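Local coordinates for protein ecdysteroid-phosphate phosphatase (Bombyx mori, PDB 3C7T) that removes the phosphate from ecdysteroid phosphates such as ecdysone 22-phosphate to release the active hormone, and also acts as a protein tyrosine phosphatase, at residues K83-V94 with V110-E120; G169-N178 with T195-L206. All coordinates share one frame; numbering follows the deposited sequence.

Interaction 1 (K83-V94 with V110-E120). With WO4 (tungstate(VI)ion), chain E.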
# COMPACT_ATOMS: atom_id res chain seq x y z
N LYS A 83 -14.41 -20.26 -5.08
CA LYS A 83 -15.75 -20.50 -4.59
C LYS A 83 -15.75 -20.72 -3.09
O LYS A 83 -16.71 -20.35 -2.41
CB LYS A 83 -16.34 -21.72 -5.30
CG LYS A 83 -17.79 -22.01 -4.97
CD LYS A 83 -18.41 -22.87 -6.06
CE LYS A 83 -19.86 -23.24 -5.73
NZ LYS A 83 -20.68 -22.04 -5.38
N HIS A 84 -14.67 -21.30 -2.59
CA HIS A 84 -14.63 -21.78 -1.21
C HIS A 84 -13.49 -21.09 -0.47
O HIS A 84 -12.32 -21.33 -0.78
CB HIS A 84 -14.45 -23.30 -1.18
CG HIS A 84 -15.43 -24.02 -2.05
ND1 HIS A 84 -15.08 -24.60 -3.25
CD2 HIS A 84 -16.76 -24.25 -1.90
CE1 HIS A 84 -16.15 -25.17 -3.79
NE2 HIS A 84 -17.18 -24.97 -2.99
N VAL A 85 -13.86 -20.25 0.49
CA VAL A 85 -12.92 -19.37 1.19
C VAL A 85 -12.98 -19.67 2.68
O VAL A 85 -14.04 -19.56 3.32
CB VAL A 85 -13.23 -17.87 0.92
CG1 VAL A 85 -12.28 -16.96 1.69
CG2 VAL A 85 -13.16 -17.56 -0.58
N TYR A 86 -11.83 -20.10 3.21
CA TYR A 86 -11.69 -20.45 4.64
C TYR A 86 -10.65 -19.52 5.26
O TYR A 86 -9.59 -19.30 4.66
CB TYR A 86 -11.26 -21.91 4.80
CG TYR A 86 -12.23 -22.89 4.16
CD1 TYR A 86 -12.16 -23.17 2.80
CD2 TYR A 86 -13.22 -23.52 4.92
CE1 TYR A 86 -13.05 -24.06 2.20
CE2 TYR A 86 -14.12 -24.43 4.33
CZ TYR A 86 -14.03 -24.69 2.97
OH TYR A 86 -14.89 -25.56 2.36
N ALA A 87 -10.95 -18.98 6.44
CA ALA A 87 -10.05 -18.06 7.11
C ALA A 87 -9.86 -18.45 8.57
O ALA A 87 -10.82 -18.85 9.24
CB ALA A 87 -10.56 -16.65 7.02
N SER A 88 -8.62 -18.32 9.05
CA SER A 88 -8.34 -18.43 10.47
C SER A 88 -9.22 -17.41 11.19
O SER A 88 -9.55 -16.39 10.62
CB SER A 88 -6.87 -18.10 10.70
OG SER A 88 -6.65 -17.75 12.04
N PRO A 89 -9.62 -17.68 12.45
CA PRO A 89 -10.51 -16.73 13.12
C PRO A 89 -9.84 -15.43 13.60
O PRO A 89 -10.54 -14.53 14.08
CB PRO A 89 -11.07 -17.56 14.30
CG PRO A 89 -9.99 -18.54 14.58
CD PRO A 89 -9.35 -18.87 13.27
N ALA A 90 -8.51 -15.32 13.46
CA ALA A 90 -7.78 -14.07 13.77
C ALA A 90 -8.32 -12.95 12.89
O ALA A 90 -8.51 -13.15 11.67
CB ALA A 90 -6.27 -14.24 13.53
N LEU A 91 -8.52 -11.77 13.49
CA LEU A 91 -9.11 -10.66 12.74
C LEU A 91 -8.31 -10.32 11.50
O LEU A 91 -8.91 -10.00 10.45
CB LEU A 91 -9.25 -9.40 13.59
CG LEU A 91 -9.77 -8.18 12.83
CD1 LEU A 91 -11.19 -8.43 12.25
CD2 LEU A 91 -9.67 -6.90 13.71
N ARG A 92 -6.99 -10.37 11.59
CA ARG A 92 -6.13 -10.07 10.42
C ARG A 92 -6.39 -11.01 9.24
O ARG A 92 -6.28 -10.62 8.07
CB ARG A 92 -4.65 -10.09 10.83
CG ARG A 92 -4.19 -11.43 11.41
CD ARG A 92 -2.78 -11.31 11.95
NE ARG A 92 -2.23 -12.47 12.66
CZ ARG A 92 -2.43 -12.74 13.96
NH1 ARG A 92 -3.25 -12.00 14.72
NH2 ARG A 92 -1.83 -13.80 14.50
N CYS A 93 -6.73 -12.25 9.55
CA CYS A 93 -6.99 -13.26 8.51
C CYS A 93 -8.36 -13.06 7.86
O CYS A 93 -8.51 -13.13 6.63
CB CYS A 93 -6.83 -14.68 9.06
SG CYS A 93 -5.24 -14.95 9.89
N VAL A 94 -9.37 -12.82 8.69
CA VAL A 94 -10.71 -12.52 8.15
C VAL A 94 -10.69 -11.22 7.30
O VAL A 94 -11.29 -11.15 6.22
CB VAL A 94 -11.78 -12.44 9.25
CG1 VAL A 94 -13.16 -12.27 8.60
CG2 VAL A 94 -11.76 -13.73 10.10
N VAL A 110 -20.21 -15.59 -2.28
CA VAL A 110 -18.94 -16.20 -1.87
C VAL A 110 -18.56 -15.66 -0.50
O VAL A 110 -18.11 -14.53 -0.37
CB VAL A 110 -17.79 -15.97 -2.89
CG1 VAL A 110 -16.50 -16.66 -2.42
CG2 VAL A 110 -18.20 -16.46 -4.29
N LYS A 111 -18.79 -16.50 0.52
CA LYS A 111 -18.73 -16.08 1.91
C LYS A 111 -17.45 -16.56 2.56
O LYS A 111 -16.88 -17.59 2.17
CB LYS A 111 -19.91 -16.68 2.68
CG LYS A 111 -21.29 -16.29 2.17
CD LYS A 111 -21.70 -14.91 2.65
CE LYS A 111 -23.15 -14.64 2.36
NZ LYS A 111 -23.41 -13.18 2.36
N ILE A 112 -17.00 -15.82 3.56
CA ILE A 112 -15.83 -16.21 4.34
C ILE A 112 -16.23 -17.19 5.44
O ILE A 112 -17.04 -16.85 6.32
CB ILE A 112 -15.14 -14.99 4.99
CG1 ILE A 112 -14.74 -13.97 3.92
CG2 ILE A 112 -13.90 -15.44 5.79
CD1 ILE A 112 -14.47 -12.61 4.46
N LYS A 113 -15.67 -18.39 5.38
CA LYS A 113 -15.93 -19.43 6.36
C LYS A 113 -14.84 -19.41 7.42
O LYS A 113 -13.70 -19.78 7.14
CB LYS A 113 -15.97 -20.80 5.67
CG LYS A 113 -17.08 -20.93 4.60
CD LYS A 113 -17.11 -22.33 3.99
CE LYS A 113 -17.49 -22.29 2.50
NZ LYS A 113 -18.67 -21.42 2.23
N VAL A 114 -15.20 -18.99 8.63
CA VAL A 114 -14.22 -18.81 9.71
C VAL A 114 -13.99 -20.17 10.34
O VAL A 114 -14.92 -20.79 10.91
CB VAL A 114 -14.69 -17.74 10.73
CG1 VAL A 114 -13.82 -17.73 11.99
CG2 VAL A 114 -14.70 -16.36 10.07
N GLU A 115 -12.76 -20.65 10.21
CA GLU A 115 -12.38 -22.00 10.57
C GLU A 115 -11.28 -21.97 11.63
O GLU A 115 -10.12 -21.67 11.32
CB GLU A 115 -11.89 -22.73 9.33
CG GLU A 115 -11.44 -24.16 9.59
CD GLU A 115 -12.46 -24.92 10.43
OE1 GLU A 115 -13.61 -25.11 9.95
OE2 GLU A 115 -12.11 -25.31 11.57
N PRO A 116 -11.62 -22.24 12.90
CA PRO A 116 -10.59 -22.29 13.94
C PRO A 116 -9.50 -23.35 13.69
O PRO A 116 -8.39 -23.25 14.23
CB PRO A 116 -11.40 -22.59 15.22
CG PRO A 116 -12.79 -22.09 14.88
CD PRO A 116 -12.98 -22.44 13.45
N GLY A 117 -9.79 -24.33 12.84
CA GLY A 117 -8.77 -25.31 12.46
C GLY A 117 -7.54 -24.63 11.89
O GLY A 117 -6.43 -25.14 12.02
N LEU A 118 -7.74 -23.47 11.27
CA LEU A 118 -6.67 -22.72 10.62
C LEU A 118 -5.88 -21.80 11.56
O LEU A 118 -4.88 -21.20 11.13
CB LEU A 118 -7.25 -21.91 9.44
CG LEU A 118 -7.90 -22.72 8.30
CD1 LEU A 118 -8.45 -21.77 7.26
CD2 LEU A 118 -6.92 -23.73 7.68
N PHE A 119 -6.29 -21.69 12.82
CA PHE A 119 -5.57 -20.78 13.74
C PHE A 119 -4.11 -21.22 13.97
O PHE A 119 -3.79 -22.42 13.93
CB PHE A 119 -6.34 -20.57 15.06
CG PHE A 119 -5.77 -19.46 15.92
CD1 PHE A 119 -5.81 -18.14 15.49
CD2 PHE A 119 -5.19 -19.75 17.16
CE1 PHE A 119 -5.28 -17.12 16.28
CE2 PHE A 119 -4.66 -18.74 17.97
CZ PHE A 119 -4.70 -17.42 17.53
N GLU A 120 -3.24 -20.23 14.20
CA GLU A 120 -1.82 -20.45 14.42
C GLU A 120 -1.57 -21.36 15.63
O GLU A 120 -2.48 -21.63 16.41
CB GLU A 120 -1.12 -19.10 14.63
CG GLU A 120 -1.44 -18.45 15.98
CD GLU A 120 -0.79 -17.09 16.15
OE1 GLU A 120 -0.16 -16.59 15.17
OE2 GLU A 120 -0.88 -16.52 17.28
W WO4 E . 1.32 -14.21 11.36
O1 WO4 E . 1.73 -15.18 9.74
O2 WO4 E . 2.45 -15.26 12.61
O3 WO4 E . 2.03 -12.38 11.65
O4 WO4 E . -0.47 -14.46 12.12
O HOH W 1 -16.69 -19.81 0.70
O HOH W 2 -1.93 -14.27 17.33
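Strands 84-87 and 112-114 run parallel, joined by Lys113 N to Val85 O, Ala87 N to Lys113 O and Glu115 N to Ala87 O, the last 2.8 Å long and nearly straight (176°). On one face the Lys113 and Tyr86 side chains cross at a slant, Lys113 CD 3.7 Å from Tyr86 CE2, while Lys113 NZ reaches a water that also links Lys83 O, Val85 N and Lys111 O. On the other, Ala87 CB meets Ile112 CG2, and Pro89 CB packs 3.6 Å from Val114 CG1. Arg92 CG sits between backbone N and carbonyl carbon (chi1 59°); the chain then extends to NE, and tungstate O4 lies in plane at the guanidinium edge, 2.7 Å from NE and 2.8 Å from NH2. Arg92 NH2 also makes a salt bridge with Glu120 OE1 (3.3 Å), and a water joins it to Glu120 OE2, which pairs with Lys128. A leucine in place of Arg92 would probably leave O4 short of two donors and Glu120 without this positive mate. Ser88 OG is hydrogen-bonded to tungstate-binding His192, probably an active-site residue. Strand 84-87, helix 91-104 and strand 112-114 form a beta-alpha-beta crossover; helix 162-179 covers the Tyr86 face, and strand 187-191 flanks strand 84-87.

Interaction 2 (G169-N178 with T195-L206); sequences GEVAMQAAVN and TLDQMVGALHRL
Gln174 gives NE2 to Ala202 O at 2.9 Å, a straight bond (170°) that lies in the carbonyl plane on a lone pair and in the amide plane as well. Gln174 CD rests 3.7 Å from Leu206 CD2, the two side chains sliding past each other in opposite directions. Nearby, Glu170 crosses Arg205 at about a right angle; Glu170 OE1 lies well out of the guanidinium plane, 3.8 Å from Arg205 NE, a long pairing of charges alone, while Tyr216 hydrogen-bonds the same oxygen and makes a cation-pi contact with Arg205. The Arg205 chain, extended from CG to NE, runs back along its own helix, so that Arg205 NH1 meets Gly201 O at 2.8 Å; Arg205 N reaches that oxygen from the opposite face of its carbonyl plane. The axes of 169-178 and 195-204 cross at -62°, where helices 162-179 and 193-204 pack on one side of the central sheet of the histidine phosphatase fold of this C-terminal, PGM-homology domain. Met173 is a knob in the hole formed by Thr195, Gln198, Met199 and Ala202. Extended beyond CG (chi2 178°), it carries SD to 3.5 Å from Met199 N and drives CE tightly against Thr195 CG2. Thr195 OG1 is hydrogen-bonded to the backbone N of His192, a tungstate ligand and probable active-site residue. At Gly169 a CB would run into Gln198 NE2, which lies 3.7 Å from Gly169 CA. Farther along, Val177 spreads its two methyls, CG1 to Leu206 CD1 and CG2 to Leu203 CD1.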
# COMPACT_ATOMS: atom_id res chain seq x y z
N GLY A 169 -4.89 -28.45 11.88
CA GLY A 169 -4.80 -27.84 10.55
C GLY A 169 -5.12 -28.82 9.43
O GLY A 169 -5.84 -28.49 8.48
N GLU A 170 -4.56 -30.02 9.56
CA GLU A 170 -4.74 -31.08 8.58
C GLU A 170 -6.19 -31.55 8.52
O GLU A 170 -6.73 -31.74 7.44
CB GLU A 170 -3.80 -32.24 8.91
CG GLU A 170 -3.86 -33.41 7.91
CD GLU A 170 -2.98 -34.55 8.35
OE1 GLU A 170 -1.75 -34.40 8.31
OE2 GLU A 170 -3.52 -35.61 8.74
N VAL A 171 -6.82 -31.73 9.68
CA VAL A 171 -8.24 -32.12 9.74
C VAL A 171 -9.09 -31.11 8.97
O VAL A 171 -9.88 -31.50 8.12
CB VAL A 171 -8.74 -32.29 11.21
CG1 VAL A 171 -10.26 -32.26 11.32
CG2 VAL A 171 -8.23 -33.58 11.79
N ALA A 172 -8.88 -29.81 9.25
CA ALA A 172 -9.68 -28.76 8.62
C ALA A 172 -9.41 -28.68 7.12
O ALA A 172 -10.35 -28.60 6.33
CB ALA A 172 -9.44 -27.41 9.30
N MET A 173 -8.14 -28.72 6.73
CA MET A 173 -7.77 -28.56 5.33
C MET A 173 -8.15 -29.75 4.47
O MET A 173 -8.61 -29.58 3.33
CB MET A 173 -6.28 -28.28 5.19
CG MET A 173 -5.90 -26.86 5.61
SD MET A 173 -4.11 -26.59 5.50
CE MET A 173 -4.01 -24.80 5.69
N GLN A 174 -7.98 -30.96 5.00
CA GLN A 174 -8.43 -32.15 4.26
C GLN A 174 -9.95 -32.23 4.17
O GLN A 174 -10.50 -32.55 3.12
CB GLN A 174 -7.86 -33.41 4.87
CG GLN A 174 -6.33 -33.48 4.81
CD GLN A 174 -5.79 -34.84 5.23
OE1 GLN A 174 -6.46 -35.60 5.95
NE2 GLN A 174 -4.59 -35.17 4.77
N ALA A 175 -10.63 -31.93 5.28
CA ALA A 175 -12.08 -31.87 5.25
C ALA A 175 -12.59 -30.90 4.18
O ALA A 175 -13.45 -31.26 3.38
CB ALA A 175 -12.65 -31.53 6.62
N ALA A 176 -12.02 -29.69 4.14
CA ALA A 176 -12.41 -28.68 3.15
C ALA A 176 -12.20 -29.16 1.73
O ALA A 176 -13.05 -28.92 0.87
CB ALA A 176 -11.64 -27.35 3.38
N VAL A 177 -11.07 -29.82 1.48
CA VAL A 177 -10.73 -30.30 0.13
C VAL A 177 -11.61 -31.51 -0.26
O VAL A 177 -12.09 -31.61 -1.41
CB VAL A 177 -9.23 -30.63 0.03
CG1 VAL A 177 -8.92 -31.42 -1.23
CG2 VAL A 177 -8.40 -29.35 0.05
N ASN A 178 -11.81 -32.42 0.69
CA ASN A 178 -12.73 -33.55 0.47
C ASN A 178 -14.18 -33.14 0.23
O ASN A 178 -14.82 -33.63 -0.72
CB ASN A 178 -12.63 -34.57 1.60
CG ASN A 178 -11.33 -35.37 1.54
OD1 ASN A 178 -10.81 -35.65 0.46
ND2 ASN A 178 -10.82 -35.75 2.70
N THR A 195 0.54 -21.53 7.38
CA THR A 195 -0.60 -22.05 6.61
C THR A 195 -0.19 -22.62 5.26
O THR A 195 -0.74 -23.65 4.79
CB THR A 195 -1.69 -20.98 6.44
OG1 THR A 195 -2.14 -20.59 7.74
CG2 THR A 195 -2.91 -21.52 5.61
N LEU A 196 0.79 -21.96 4.62
CA LEU A 196 1.28 -22.40 3.32
C LEU A 196 1.90 -23.79 3.41
O LEU A 196 1.52 -24.69 2.63
CB LEU A 196 2.26 -21.38 2.71
CG LEU A 196 1.61 -20.16 2.04
CD1 LEU A 196 0.85 -19.24 3.01
CD2 LEU A 196 2.70 -19.34 1.31
N ASP A 197 2.82 -23.99 4.35
CA ASP A 197 3.38 -25.34 4.62
C ASP A 197 2.34 -26.35 5.12
O ASP A 197 2.41 -27.54 4.79
CB ASP A 197 4.55 -25.27 5.60
CG ASP A 197 5.88 -24.97 4.91
OD1 ASP A 197 5.91 -24.83 3.67
OD2 ASP A 197 6.91 -24.90 5.63
N GLN A 198 1.35 -25.90 5.89
CA GLN A 198 0.25 -26.79 6.31
C GLN A 198 -0.58 -27.31 5.13
O GLN A 198 -0.97 -28.50 5.07
CB GLN A 198 -0.68 -26.09 7.31
CG GLN A 198 -0.07 -25.90 8.67
CD GLN A 198 -1.02 -25.20 9.58
OE1 GLN A 198 -1.23 -23.99 9.49
NE2 GLN A 198 -1.65 -25.96 10.47
N MET A 199 -0.83 -26.42 4.17
CA MET A 199 -1.60 -26.81 2.99
C MET A 199 -0.87 -27.85 2.16
O MET A 199 -1.49 -28.84 1.73
CB MET A 199 -1.94 -25.60 2.11
CG MET A 199 -2.51 -26.01 0.77
SD MET A 199 -2.57 -24.72 -0.49
CE MET A 199 -0.84 -24.40 -0.82
N VAL A 200 0.41 -27.62 1.92
CA VAL A 200 1.25 -28.55 1.16
C VAL A 200 1.26 -29.91 1.87
O VAL A 200 1.01 -30.94 1.24
CB VAL A 200 2.69 -28.03 0.99
CG1 VAL A 200 3.59 -29.12 0.35
CG2 VAL A 200 2.72 -26.74 0.17
N GLY A 201 1.56 -29.91 3.16
CA GLY A 201 1.54 -31.16 3.95
C GLY A 201 0.21 -31.89 3.98
O GLY A 201 0.19 -33.12 3.95
N ALA A 202 -0.90 -31.15 4.05
CA ALA A 202 -2.24 -31.76 4.13
C ALA A 202 -2.65 -32.37 2.81
O ALA A 202 -3.28 -33.43 2.79
CB ALA A 202 -3.28 -30.75 4.58
N LEU A 203 -2.29 -31.72 1.71
CA LEU A 203 -2.68 -32.18 0.37
C LEU A 203 -1.79 -33.29 -0.18
O LEU A 203 -2.28 -34.20 -0.86
CB LEU A 203 -2.82 -31.00 -0.61
CG LEU A 203 -4.18 -30.29 -0.52
CD1 LEU A 203 -4.37 -29.58 0.81
CD2 LEU A 203 -4.34 -29.29 -1.65
N HIS A 204 -0.50 -33.24 0.14
CA HIS A 204 0.38 -34.37 -0.15
C HIS A 204 -0.05 -35.63 0.61
O HIS A 204 0.04 -36.74 0.08
CB HIS A 204 1.85 -34.01 0.13
CG HIS A 204 2.48 -33.21 -0.97
ND1 HIS A 204 3.66 -32.52 -0.80
CD2 HIS A 204 2.08 -32.98 -2.24
CE1 HIS A 204 3.97 -31.91 -1.93
NE2 HIS A 204 3.03 -32.17 -2.82
N ARG A 205 -0.55 -35.45 1.84
CA ARG A 205 -1.07 -36.58 2.62
C ARG A 205 -2.39 -37.14 2.07
O ARG A 205 -2.81 -38.25 2.45
CB ARG A 205 -1.18 -36.21 4.10
CG ARG A 205 0.15 -36.32 4.81
CD ARG A 205 0.15 -35.67 6.17
NE ARG A 205 1.48 -35.67 6.81
CZ ARG A 205 2.49 -34.89 6.45
NH1 ARG A 205 2.37 -34.03 5.43
NH2 ARG A 205 3.65 -34.98 7.09
N LEU A 206 -3.05 -36.40 1.18
CA LEU A 206 -4.25 -36.90 0.50
C LEU A 206 -3.90 -37.76 -0.72
O LEU A 206 -4.76 -38.44 -1.27
CB LEU A 206 -5.19 -35.75 0.10
CG LEU A 206 -5.95 -35.05 1.23
CD1 LEU A 206 -6.70 -33.83 0.70
CD2 LEU A 206 -6.92 -35.99 1.93

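From the N terminus, the chain first closes interaction 1, where 83-94 meets 110-120 after a mostly helical connection of 15 residues. It then runs on to helix 162-179 and opens interaction 2, which 195-206 closes after a 16-residue link that includes strand 187-191. The two contacts therefore follow in series, neither nested nor crossed. They still touch in space, their centres about 14 Å apart: Tyr86 CZ packs on Ala176 CB at 3.6 Å, and Leu118 CD2 on Met173 CE at 3.7 Å. Interaction 1 builds an edge of the central sheet and reaches the tungstate site, whereas interaction 2 joins two helices covering that sheet; strand 187-191 lies beside strand 84-87 and leads to His192.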